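Local structure of putative dihydrodipicolinate synthase (Thermus thermophilus, 2PCQ) at residues Ile161-Gln165 / Leu185-Ala189; Met1-Pro7 / Gly192-Asn198; Pro64-Met70 / Ala89-Thr95. The protein belongs to the dihydrodipicolinate synthase family, whose members are built on a closed parallel beta-alpha (TIM) barrel, and forms a four-chain assembly in the crystal. All coordinates share one frame; numbering follows the deposited sequence.

Interaction 1. Residues Ile161-Gln165 / Leu185-Ala189; sequences IAFYQ and LALGA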
ATOM      1  N   ILE A 161      16.294   6.515  10.181  1.00 14.17           N
ATOM      2  CA  ILE A 161      17.569   6.485  10.899  1.00 12.88           C
ATOM      3  C   ILE A 161      18.248   7.851  10.782  1.00 15.78           C
ATOM      4  O   ILE A 161      18.775   8.380  11.765  1.00 12.92           O
ATOM      5  CB  ILE A 161      18.522   5.410  10.317  1.00 17.24           C
ATOM      6  CG1 ILE A 161      17.852   4.029  10.348  1.00 17.99           C
ATOM      7  CG2 ILE A 161      19.831   5.399  11.097  1.00 13.47           C
ATOM      8  CD1 ILE A 161      17.601   3.478  11.726  1.00 19.22           C
ATOM      9  N   ALA A 162      18.232   8.414   9.575  1.00 12.29           N
ATOM     10  CA  ALA A 162      18.842   9.719   9.328  1.00 14.24           C
ATOM     11  C   ALA A 162      18.153  10.787  10.172  1.00 14.95           C
ATOM     12  O   ALA A 162      18.798  11.716  10.668  1.00 15.21           O
ATOM     13  CB  ALA A 162      18.743  10.075   7.841  1.00 10.62           C
ATOM     14  N   PHE A 163      16.839  10.649  10.328  1.00 15.74           N
ATOM     15  CA  PHE A 163      16.055  11.584  11.126  1.00 16.51           C
ATOM     16  C   PHE A 163      16.515  11.546  12.585  1.00 16.10           C
ATOM     17  O   PHE A 163      16.789  12.584  13.179  1.00 16.39           O
ATOM     18  CB  PHE A 163      14.565  11.231  11.055  1.00 14.92           C
ATOM     19  CG  PHE A 163      13.703  12.052  11.974  1.00 18.17           C
ATOM     20  CD1 PHE A 163      13.164  13.263  11.552  1.00 22.31           C
ATOM     21  CD2 PHE A 163      13.441  11.619  13.269  1.00 16.26           C
ATOM     22  CE1 PHE A 163      12.372  14.033  12.412  1.00 23.32           C
ATOM     23  CE2 PHE A 163      12.656  12.379  14.135  1.00 17.18           C
ATOM     24  CZ  PHE A 163      12.120  13.588  13.707  1.00 21.34           C
ATOM     25  N   TYR A 164      16.600  10.352  13.163  1.00 13.92           N
ATOM     26  CA  TYR A 164      17.025  10.232  14.556  1.00 12.36           C
ATOM     27  C   TYR A 164      18.388  10.892  14.735  1.00 16.34           C
ATOM     28  O   TYR A 164      18.623  11.610  15.710  1.00 13.58           O
ATOM     29  CB  TYR A 164      17.150   8.765  14.984  1.00 12.31           C
ATOM     30  CG  TYR A 164      15.968   7.872  14.668  1.00 14.52           C
ATOM     31  CD1 TYR A 164      14.656   8.316  14.834  1.00 15.42           C
ATOM     32  CD2 TYR A 164      16.170   6.565  14.231  1.00 11.20           C
ATOM     33  CE1 TYR A 164      13.572   7.478  14.565  1.00 13.02           C
ATOM     34  CE2 TYR A 164      15.096   5.721  13.964  1.00 10.87           C
ATOM     35  CZ  TYR A 164      13.804   6.181  14.130  1.00 13.40           C
ATOM     36  OH  TYR A 164      12.750   5.339  13.850  1.00 13.79           O
ATOM     37  N   GLN A 165      19.279  10.639  13.779  1.00 14.84           N
ATOM     38  CA  GLN A 165      20.635  11.168  13.809  1.00 17.06           C
ATOM     39  C   GLN A 165      20.701  12.691  13.787  1.00 19.55           C
ATOM     40  O   GLN A 165      21.461  13.301  14.537  1.00 15.20           O
ATOM     41  CB  GLN A 165      21.437  10.613  12.624  1.00 15.30           C
ATOM     42  CG  GLN A 165      22.865  11.149  12.535  1.00 11.09           C
ATOM     43  CD  GLN A 165      23.599  10.640  11.315  1.00 16.10           C
ATOM     44  OE1 GLN A 165      23.108  10.759  10.192  1.00 14.52           O
ATOM     45  NE2 GLN A 165      24.786  10.081  11.522  1.00 13.60           N
ATOM     46  N   LEU A 185      24.838   2.398  10.087  1.00 14.94           N
ATOM     47  CA  LEU A 185      25.975   2.832  10.894  1.00 13.68           C
ATOM     48  C   LEU A 185      26.454   4.203  10.431  1.00 14.21           C
ATOM     49  O   LEU A 185      26.757   5.076  11.243  1.00 16.47           O
ATOM     50  CB  LEU A 185      27.122   1.818  10.794  1.00 12.87           C
ATOM     51  CG  LEU A 185      26.849   0.433  11.393  1.00 16.69           C
ATOM     52  CD1 LEU A 185      28.090  -0.442  11.235  1.00 15.48           C
ATOM     53  CD2 LEU A 185      26.478   0.567  12.870  1.00 14.81           C
ATOM     54  N   ALA A 186      26.516   4.389   9.117  1.00 14.70           N
ATOM     55  CA  ALA A 186      26.948   5.660   8.558  1.00 14.43           C
ATOM     56  C   ALA A 186      25.980   6.741   9.014  1.00 16.53           C
ATOM     57  O   ALA A 186      26.372   7.891   9.226  1.00 12.92           O
ATOM     58  CB  ALA A 186      26.968   5.587   7.039  1.00 11.13           C
ATOM     59  N   LEU A 187      24.714   6.358   9.166  1.00 14.86           N
ATOM     60  CA  LEU A 187      23.684   7.293   9.588  1.00 15.16           C
ATOM     61  C   LEU A 187      23.464   7.353  11.105  1.00 15.55           C
ATOM     62  O   LEU A 187      22.379   7.710  11.576  1.00 15.50           O
ATOM     63  CB  LEU A 187      22.371   6.992   8.845  1.00 13.96           C
ATOM     64  CG  LEU A 187      22.432   7.317   7.340  1.00 12.80           C
ATOM     65  CD1 LEU A 187      21.194   6.800   6.632  1.00 14.77           C
ATOM     66  CD2 LEU A 187      22.573   8.834   7.150  1.00 11.49           C
ATOM     67  N   GLY A 188      24.493   6.987  11.867  1.00 15.56           N
ATOM     68  CA  GLY A 188      24.420   7.094  13.316  1.00 15.63           C
ATOM     69  C   GLY A 188      23.940   5.987  14.237  1.00 15.81           C
ATOM     70  O   GLY A 188      23.947   6.176  15.452  1.00 14.60           O
ATOM     71  N   ALA A 189      23.523   4.844  13.704  1.00 14.77           N
ATOM     72  CA  ALA A 189      23.056   3.766  14.572  1.00 14.33           C
ATOM     73  C   ALA A 189      24.162   3.339  15.534  1.00 15.54           C
ATOM     74  O   ALA A 189      25.334   3.262  15.155  1.00 17.27           O
ATOM     75  CB  ALA A 189      22.601   2.574  13.737  1.00 12.47           C
TER
HETATM   76  O   HOH W   1      20.633   7.335  13.650  1.00 14.44           O

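Interaction 2. Residues Met1-Pro7 / Gly192-Asn198; sequences MILPPIP and GILAAAN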
HETATM    1  N   MSE A   1      26.613  -1.852  19.809  1.00 15.48           N
HETATM    2  CA  MSE A   1      26.720  -3.290  20.179  1.00 17.98           C
HETATM    3  C   MSE A   1      26.036  -4.183  19.160  1.00 17.81           C
HETATM    4  O   MSE A   1      25.346  -3.706  18.253  1.00 17.91           O
HETATM    5  CB  MSE A   1      26.095  -3.532  21.550  1.00 18.19           C
HETATM    6  CG  MSE A   1      26.669  -2.667  22.642  1.00 30.27           C
HETATM    7 SE   MSE A   1      25.966  -3.215  24.346  1.00 46.65          SE
HETATM    8  CE  MSE A   1      24.286  -2.233  24.264  1.00 40.55           C
ATOM      9  N   ILE A   2      26.230  -5.484  19.327  1.00 14.81           N
ATOM     10  CA  ILE A   2      25.628  -6.486  18.461  1.00 16.25           C
ATOM     11  C   ILE A   2      24.854  -7.440  19.357  1.00 21.72           C
ATOM     12  O   ILE A   2      25.436  -8.083  20.235  1.00 15.73           O
ATOM     13  CB  ILE A   2      26.703  -7.309  17.697  1.00 17.25           C
ATOM     14  CG1 ILE A   2      27.534  -6.396  16.781  1.00 19.25           C
ATOM     15  CG2 ILE A   2      26.032  -8.426  16.897  1.00 11.92           C
ATOM     16  CD1 ILE A   2      26.701  -5.695  15.704  1.00 17.77           C
ATOM     17  N   LEU A   3      23.544  -7.505  19.151  1.00 15.34           N
ATOM     18  CA  LEU A   3      22.698  -8.394  19.935  1.00 16.69           C
ATOM     19  C   LEU A   3      21.817  -9.218  19.016  1.00 18.15           C
ATOM     20  O   LEU A   3      21.283  -8.715  18.036  1.00 18.92           O
ATOM     21  CB  LEU A   3      21.789  -7.614  20.892  1.00 19.14           C
ATOM     22  CG  LEU A   3      22.428  -6.805  22.017  1.00 20.29           C
ATOM     23  CD1 LEU A   3      22.920  -5.464  21.487  1.00 18.29           C
ATOM     24  CD2 LEU A   3      21.400  -6.595  23.113  1.00 21.01           C
ATOM     25  N   PRO A   4      21.667 -10.514  19.312  1.00 18.34           N
ATOM     26  CA  PRO A   4      20.815 -11.305  18.434  1.00 13.96           C
ATOM     27  C   PRO A   4      19.434 -11.532  19.043  1.00 16.61           C
ATOM     28  O   PRO A   4      19.294 -11.648  20.260  1.00 14.83           O
ATOM     29  CB  PRO A   4      21.583 -12.608  18.314  1.00 18.94           C
ATOM     30  CG  PRO A   4      22.068 -12.795  19.733  1.00 16.94           C
ATOM     31  CD  PRO A   4      22.548 -11.390  20.113  1.00 14.71           C
ATOM     32  N   PRO A   5      18.391 -11.553  18.202  1.00 16.07           N
ATOM     33  CA  PRO A   5      17.040 -11.792  18.713  1.00 15.28           C
ATOM     34  C   PRO A   5      16.929 -13.319  18.700  1.00 17.23           C
ATOM     35  O   PRO A   5      16.605 -13.917  17.672  1.00 15.28           O
ATOM     36  CB  PRO A   5      16.151 -11.127  17.663  1.00 13.58           C
ATOM     37  CG  PRO A   5      16.923 -11.337  16.396  1.00 15.01           C
ATOM     38  CD  PRO A   5      18.350 -11.025  16.826  1.00 12.70           C
ATOM     39  N   ILE A   6      17.224 -13.958  19.828  1.00 13.99           N
ATOM     40  CA  ILE A   6      17.178 -15.412  19.864  1.00 16.42           C
ATOM     41  C   ILE A   6      15.778 -15.990  19.700  1.00 16.58           C
ATOM     42  O   ILE A   6      14.804 -15.480  20.253  1.00 16.39           O
ATOM     43  CB  ILE A   6      17.803 -15.987  21.162  1.00 17.24           C
ATOM     44  CG1 ILE A   6      16.969 -15.599  22.382  1.00 19.43           C
ATOM     45  CG2 ILE A   6      19.235 -15.483  21.313  1.00 18.45           C
ATOM     46  CD1 ILE A   6      17.388 -16.329  23.645  1.00 26.41           C
ATOM     47  N   PRO A   7      15.661 -17.065  18.910  1.00 16.08           N
ATOM     48  CA  PRO A   7      14.350 -17.678  18.711  1.00 16.03           C
ATOM     49  C   PRO A   7      13.925 -18.425  19.965  1.00 19.07           C
ATOM     50  O   PRO A   7      14.752 -18.706  20.835  1.00 20.62           O
ATOM     51  CB  PRO A   7      14.583 -18.610  17.523  1.00 16.19           C
ATOM     52  CG  PRO A   7      16.008 -19.017  17.694  1.00 20.65           C
ATOM     53  CD  PRO A   7      16.683 -17.714  18.070  1.00 15.57           C
ATOM     54  N   GLY A 192      23.480  -2.979  16.010  1.00 16.19           N
ATOM     55  CA  GLY A 192      22.419  -3.755  15.408  1.00 17.76           C
ATOM     56  C   GLY A 192      21.949  -4.935  16.234  1.00 19.98           C
ATOM     57  O   GLY A 192      22.738  -5.618  16.894  1.00 16.71           O
ATOM     58  N   ILE A 193      20.638  -5.143  16.217  1.00 14.11           N
ATOM     59  CA  ILE A 193      20.009  -6.264  16.903  1.00 13.26           C
ATOM     60  C   ILE A 193      19.490  -7.017  15.687  1.00 15.52           C
ATOM     61  O   ILE A 193      18.403  -6.746  15.176  1.00 14.77           O
ATOM     62  CB  ILE A 193      18.871  -5.788  17.824  1.00 11.35           C
ATOM     63  CG1 ILE A 193      19.458  -4.887  18.919  1.00 16.37           C
ATOM     64  CG2 ILE A 193      18.157  -6.989  18.442  1.00 10.63           C
ATOM     65  CD1 ILE A 193      18.444  -4.359  19.923  1.00 15.08           C
ATOM     66  N   LEU A 194      20.312  -7.950  15.216  1.00 15.64           N
ATOM     67  CA  LEU A 194      20.037  -8.684  13.992  1.00 13.10           C
ATOM     68  C   LEU A 194      19.860 -10.185  14.110  1.00 14.79           C
ATOM     69  O   LEU A 194      20.652 -10.864  14.760  1.00 15.11           O
ATOM     70  CB  LEU A 194      21.179  -8.412  13.013  1.00 16.42           C
ATOM     71  CG  LEU A 194      21.641  -6.958  12.897  1.00 14.71           C
ATOM     72  CD1 LEU A 194      23.001  -6.885  12.207  1.00 12.66           C
ATOM     73  CD2 LEU A 194      20.603  -6.169  12.115  1.00 15.34           C
ATOM     74  N   ALA A 195      18.832 -10.697  13.444  1.00 15.31           N
ATOM     75  CA  ALA A 195      18.562 -12.126  13.428  1.00 16.99           C
ATOM     76  C   ALA A 195      19.787 -12.841  12.860  1.00 16.06           C
ATOM     77  O   ALA A 195      20.121 -13.946  13.279  1.00 18.85           O
ATOM     78  CB  ALA A 195      17.335 -12.419  12.564  1.00 15.16           C
ATOM     79  N   ALA A 196      20.457 -12.200  11.908  1.00 14.89           N
ATOM     80  CA  ALA A 196      21.640 -12.780  11.280  1.00 17.37           C
ATOM     81  C   ALA A 196      22.793 -12.922  12.271  1.00 17.13           C
ATOM     82  O   ALA A 196      23.726 -13.688  12.036  1.00 17.14           O
ATOM     83  CB  ALA A 196      22.072 -11.932  10.086  1.00 17.15           C
ATOM     84  N   ALA A 197      22.725 -12.186  13.378  1.00 16.82           N
ATOM     85  CA  ALA A 197      23.764 -12.257  14.398  1.00 17.76           C
ATOM     86  C   ALA A 197      23.648 -13.561  15.188  1.00 16.42           C
ATOM     87  O   ALA A 197      24.514 -13.873  16.006  1.00 18.22           O
ATOM     88  CB  ALA A 197      23.680 -11.060  15.337  1.00 14.89           C
ATOM     89  N   ASN A 198      22.570 -14.308  14.957  1.00 15.05           N
ATOM     90  CA  ASN A 198      22.390 -15.602  15.614  1.00 15.60           C
ATOM     91  C   ASN A 198      23.317 -16.592  14.901  1.00 17.04           C
ATOM     92  O   ASN A 198      23.705 -17.616  15.463  1.00 15.86           O
ATOM     93  CB  ASN A 198      20.961 -16.138  15.446  1.00 14.19           C
ATOM     94  CG  ASN A 198      19.953 -15.456  16.348  1.00 18.24           C
ATOM     95  OD1 ASN A 198      19.148 -14.643  15.894  1.00 20.75           O
ATOM     96  ND2 ASN A 198      19.984 -15.792  17.626  1.00 10.02           N
TER

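Interaction 3. Residues Pro64-Met70 / Ala89-Thr95; sequences PFLVGLM and AMALLAT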
ATOM      1  N   PRO A  64      23.867  -8.193  30.218  1.00 17.99           N
ATOM      2  CA  PRO A  64      22.645  -7.377  30.205  1.00 19.44           C
ATOM      3  C   PRO A  64      21.799  -7.762  28.993  1.00 19.73           C
ATOM      4  O   PRO A  64      22.301  -7.806  27.872  1.00 21.39           O
ATOM      5  CB  PRO A  64      23.182  -5.951  30.105  1.00 16.20           C
ATOM      6  CG  PRO A  64      24.483  -6.036  30.859  1.00 20.13           C
ATOM      7  CD  PRO A  64      25.067  -7.346  30.360  1.00 18.62           C
ATOM      8  N   PHE A  65      20.520  -8.038  29.216  1.00 17.54           N
ATOM      9  CA  PHE A  65      19.649  -8.440  28.123  1.00 18.23           C
ATOM     10  C   PHE A  65      18.393  -7.594  28.006  1.00 17.48           C
ATOM     11  O   PHE A  65      18.021  -6.865  28.931  1.00 18.18           O
ATOM     12  CB  PHE A  65      19.264  -9.913  28.281  1.00 14.24           C
ATOM     13  CG  PHE A  65      18.424 -10.202  29.498  1.00 20.45           C
ATOM     14  CD1 PHE A  65      17.054 -10.422  29.380  1.00 16.72           C
ATOM     15  CD2 PHE A  65      19.008 -10.281  30.759  1.00 17.73           C
ATOM     16  CE1 PHE A  65      16.276 -10.723  30.501  1.00 21.40           C
ATOM     17  CE2 PHE A  65      18.242 -10.580  31.887  1.00 19.61           C
ATOM     18  CZ  PHE A  65      16.873 -10.803  31.759  1.00 19.45           C
ATOM     19  N   LEU A  66      17.749  -7.701  26.850  1.00 16.63           N
ATOM     20  CA  LEU A  66      16.525  -6.973  26.570  1.00 13.51           C
ATOM     21  C   LEU A  66      15.398  -7.977  26.411  1.00 14.32           C
ATOM     22  O   LEU A  66      15.624  -9.124  26.024  1.00 13.51           O
ATOM     23  CB  LEU A  66      16.665  -6.172  25.273  1.00 16.86           C
ATOM     24  CG  LEU A  66      17.771  -5.122  25.171  1.00 22.28           C
ATOM     25  CD1 LEU A  66      17.836  -4.602  23.738  1.00 22.41           C
ATOM     26  CD2 LEU A  66      17.498  -3.984  26.148  1.00 20.77           C
ATOM     27  N   VAL A  67      14.183  -7.546  26.722  1.00 15.72           N
ATOM     28  CA  VAL A  67      13.023  -8.410  26.569  1.00 13.56           C
ATOM     29  C   VAL A  67      11.986  -7.680  25.728  1.00 15.85           C
ATOM     30  O   VAL A  67      11.609  -6.548  26.036  1.00 15.08           O
ATOM     31  CB  VAL A  67      12.399  -8.779  27.928  1.00 18.20           C
ATOM     32  CG1 VAL A  67      11.174  -9.665  27.709  1.00 14.22           C
ATOM     33  CG2 VAL A  67      13.423  -9.503  28.787  1.00 14.86           C
ATOM     34  N   GLY A  68      11.538  -8.326  24.659  1.00 10.87           N
ATOM     35  CA  GLY A  68      10.540  -7.712  23.806  1.00 12.96           C
ATOM     36  C   GLY A  68       9.174  -7.793  24.463  1.00 16.51           C
ATOM     37  O   GLY A  68       8.835  -8.814  25.061  1.00 14.49           O
ATOM     38  N   LEU A  69       8.396  -6.718  24.371  1.00 13.87           N
ATOM     39  CA  LEU A  69       7.060  -6.698  24.949  1.00 14.09           C
ATOM     40  C   LEU A  69       6.086  -6.297  23.851  1.00 17.14           C
ATOM     41  O   LEU A  69       6.065  -5.147  23.400  1.00 15.31           O
ATOM     42  CB  LEU A  69       6.985  -5.717  26.125  1.00 16.69           C
ATOM     43  CG  LEU A  69       5.716  -5.809  26.980  1.00 16.90           C
ATOM     44  CD1 LEU A  69       5.988  -5.226  28.353  1.00 21.52           C
ATOM     45  CD2 LEU A  69       4.571  -5.090  26.301  1.00 15.89           C
HETATM   46  N   MSE A  70       5.297  -7.267  23.407  1.00 13.96           N
HETATM   47  CA  MSE A  70       4.328  -7.019  22.358  1.00 15.24           C
HETATM   48  C   MSE A  70       2.923  -7.382  22.825  1.00 17.89           C
HETATM   49  O   MSE A  70       2.514  -8.544  22.766  1.00 18.98           O
HETATM   50  CB  MSE A  70       4.696  -7.825  21.126  1.00 13.23           C
HETATM   51  CG  MSE A  70       6.138  -7.630  20.741  1.00 20.55           C
HETATM   52 SE   MSE A  70       6.568  -8.525  19.116  1.00 39.22          SE
HETATM   53  CE  MSE A  70       8.497  -8.388  19.246  1.00 25.81           C
ATOM     54  N   ALA A  89      15.874  -7.864  33.453  1.00 20.11           N
ATOM     55  CA  ALA A  89      16.070  -7.277  32.131  1.00 17.09           C
ATOM     56  C   ALA A  89      16.538  -5.834  32.235  1.00 19.51           C
ATOM     57  O   ALA A  89      16.040  -5.073  33.059  1.00 23.71           O
ATOM     58  CB  ALA A  89      14.772  -7.349  31.321  1.00 18.54           C
HETATM   59  N   MSE A  90      17.491  -5.473  31.382  1.00 18.47           N
HETATM   60  CA  MSE A  90      18.049  -4.125  31.333  1.00 20.86           C
HETATM   61  C   MSE A  90      17.001  -3.129  30.833  1.00 22.42           C
HETATM   62  O   MSE A  90      16.951  -1.982  31.279  1.00 18.47           O
HETATM   63  CB  MSE A  90      19.279  -4.136  30.421  1.00 21.03           C
HETATM   64  CG  MSE A  90      19.530  -2.858  29.668  1.00 34.20           C
HETATM   65 SE   MSE A  90      21.117  -3.060  28.605  1.00 53.33          SE
HETATM   66  CE  MSE A  90      20.414  -4.383  27.333  1.00 42.67           C
ATOM     67  N   ALA A  91      16.155  -3.579  29.914  1.00 17.56           N
ATOM     68  CA  ALA A  91      15.106  -2.724  29.370  1.00 17.76           C
ATOM     69  C   ALA A  91      14.151  -3.534  28.507  1.00 16.78           C
ATOM     70  O   ALA A  91      14.425  -4.686  28.162  1.00 15.94           O
ATOM     71  CB  ALA A  91      15.714  -1.589  28.551  1.00 11.71           C
ATOM     72  N   LEU A  92      13.024  -2.921  28.167  1.00 19.54           N
ATOM     73  CA  LEU A  92      12.023  -3.557  27.324  1.00 16.57           C
ATOM     74  C   LEU A  92      12.182  -3.026  25.905  1.00 14.44           C
ATOM     75  O   LEU A  92      12.793  -1.981  25.688  1.00 17.48           O
ATOM     76  CB  LEU A  92      10.615  -3.207  27.810  1.00 14.89           C
ATOM     77  CG  LEU A  92      10.195  -3.581  29.229  1.00 22.01           C
ATOM     78  CD1 LEU A  92       8.902  -2.862  29.569  1.00 24.52           C
ATOM     79  CD2 LEU A  92      10.022  -5.090  29.341  1.00 17.16           C
ATOM     80  N   LEU A  93      11.643  -3.770  24.950  1.00 12.74           N
ATOM     81  CA  LEU A  93      11.639  -3.369  23.551  1.00 14.69           C
ATOM     82  C   LEU A  93      10.160  -3.542  23.236  1.00 13.99           C
ATOM     83  O   LEU A  93       9.707  -4.641  22.926  1.00 16.95           O
ATOM     84  CB  LEU A  93      12.502  -4.310  22.704  1.00 16.77           C
ATOM     85  CG  LEU A  93      13.662  -3.614  21.981  1.00 21.80           C
ATOM     86  CD1 LEU A  93      14.497  -4.629  21.213  1.00 21.28           C
ATOM     87  CD2 LEU A  93      13.110  -2.566  21.037  1.00 20.70           C
ATOM     88  N   ALA A  94       9.406  -2.456  23.353  1.00 13.33           N
ATOM     89  CA  ALA A  94       7.963  -2.509  23.151  1.00 13.79           C
ATOM     90  C   ALA A  94       7.435  -1.979  21.825  1.00 12.68           C
ATOM     91  O   ALA A  94       7.814  -0.903  21.374  1.00 14.48           O
ATOM     92  CB  ALA A  94       7.266  -1.783  24.302  1.00 14.66           C
ATOM     93  N   THR A  95       6.534  -2.751  21.227  1.00 11.81           N
ATOM     94  CA  THR A  95       5.894  -2.399  19.965  1.00 11.43           C
ATOM     95  C   THR A  95       4.571  -1.700  20.279  1.00 15.07           C
ATOM     96  O   THR A  95       4.035  -1.834  21.378  1.00 16.80           O
ATOM     97  CB  THR A  95       5.566  -3.660  19.144  1.00 14.96           C
ATOM     98  OG1 THR A  95       4.808  -4.561  19.959  1.00 14.81           O
ATOM     99  CG2 THR A  95       6.839  -4.357  18.675  1.00 14.60           C
TER
HETATM  100  O   HOH W   2       3.678  -3.816  23.262  1.00 13.90           O

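Interaction 1. Residues Ile161-Gln165 / Leu185-Ala189
With CG of Gln165 turned anti to its own N (chi1 178°) and the chain extended beyond it, the side chain of Gln165 reaches from helix 158-167 across the backbone of Leu187 and Gly188. Its terminal amide lies against the peptide joining those two residues: NE2 is 3.1 Å from Leu187 C and also 3.1 Å from Gly188 N. The latter pair are both donors and form no hydrogen bond; Gly188 N is spent on Leu185 O. Ile161 sends CG2, its branch anti to N, to Leu187 CB at 3.7 Å. Farther out, Leu187 CD2 meets the short Ala162 CB at 4.1 Å.

Gly188 is the C-prime residue of the Schellman motif that ends helix 181-186. Its phi of 91° is one glycine adopts readily, and having no side chain it lets Gln165 NE2 lie against its N. Ala186 O, at the same helix end, accepts from Gln220 of the second subunit.

No direct hydrogen bond joins the two segments. One water donates to Ile161 O (2.8 Å) and to Leu187 O (2.7 Å), so two carbonyls that cannot bond each other are linked through it, and the rest of the cohesion is van der Waals contact.

Interaction 2. Residues Met1-Pro7 / Gly192-Asn198
Backbone bonds pair Ile2 and Leu3 with Gly192 and Ile193 in parallel register. Gly192 N gives its hydrogen to Met1 O at 3.0 Å, nearly along the C=O axis, and Gly192 O receives Leu3 N at 3.1 Å in the carbonyl plane. A third bond, Leu194 N to Leu3 O, is bent to 126° and weak. Leu3 O is also approached by Ile193 CA, a CA-H...O contact of 3.0 Å.

Apolar contacts lie on both faces. On the Ile2 face, Ile2 CG2 meets Ala197 CB at 3.9 Å; the chi1 of -62° sets that branch anti to N. Gly192, with no side chain, lets the Leu194 side chain lie close over it. On the other face Leu3 CB packs on Ile193 CG1 at 4.1 Å. Beyond the paired residues the prolines, which have no N-H to offer a neighbouring strand, pack through their rings: Pro4 CB on Ala197 CB, and Pro5 CG on Ala195 CB at 4.0 Å. The small alanines let the turn after strand 191-193 lie close to them. Helices 18-28, 201-212 and 216-247 cover the outside.

Here the first strand of the chain meets the eighth, the seam that closes a TIM barrel.

Interaction 3. Residues Pro64-Met70 / Ala89-Thr95
Five backbone N-H groups find carbonyl acceptors between 64-70 and 89-95. Met90 N bonds to Phe65 O at 2.9 Å, with the donor close to the line of the carbonyl. Val67 uses both polar atoms, its N on Ala91 O and its O on Leu93 N. Leu93 does likewise: Leu93 O takes Leu69 N at 2.8 Å, the donor standing 46° out of the carbonyl plane. Last comes Thr95 N to Leu69 O, longer at 3.3 Å; a water lies within hydrogen-bonding distance of Leu69 O and Thr95 O. Backbone groups of Leu66 and Gly68 facing away from 89-95 bond Leu35 and Val37, at and just before strand 36-37, while Leu92 bonds Pro120 and Phe122. These are adjacent parallel barrel strands, joined by helix 74-87 in a beta-alpha-beta unit; their axes cross at -33°.

Val67, Leu69, Leu92 and Ala94 share one face, where branched apolar chains fill the layer beneath that helix: Leu69 CD1 touches Leu92 CD1 at 3.9 Å. With chi1 at 65°, the Phe65 ring comes under Ala89, small enough to lie close upon it; Ala89 CA makes a CH-pi contact 3.9 Å from the centroid. Leu66 and Leu93 turn to the opposite face, the barrel interior, their CD1 atoms 4.2 Å apart.

In the fold
Interactions 2 and 3 belong to the same barrel, their centres about 13 Å apart: interaction 2 closes it between its first and eighth strands, interaction 3 joins its third and fourth. They meet in the barrel interior, where Ile193 CD1 is 3.9 Å from Leu66 CD1 and Leu3 CD2 is 4.1 Å from Leu66 CD1. Interaction 1 lies on the outer layer of helices, its centre about 19 Å from that of interaction 2 and about 22 Å from that of interaction 3. Helix 181-186 is followed, after the short turn 187-190, by strand 191-193, tying the helix end of interaction 1 to the seam. The bound potassium ion is about 11 Å from the side chain of Ala91 in interaction 3.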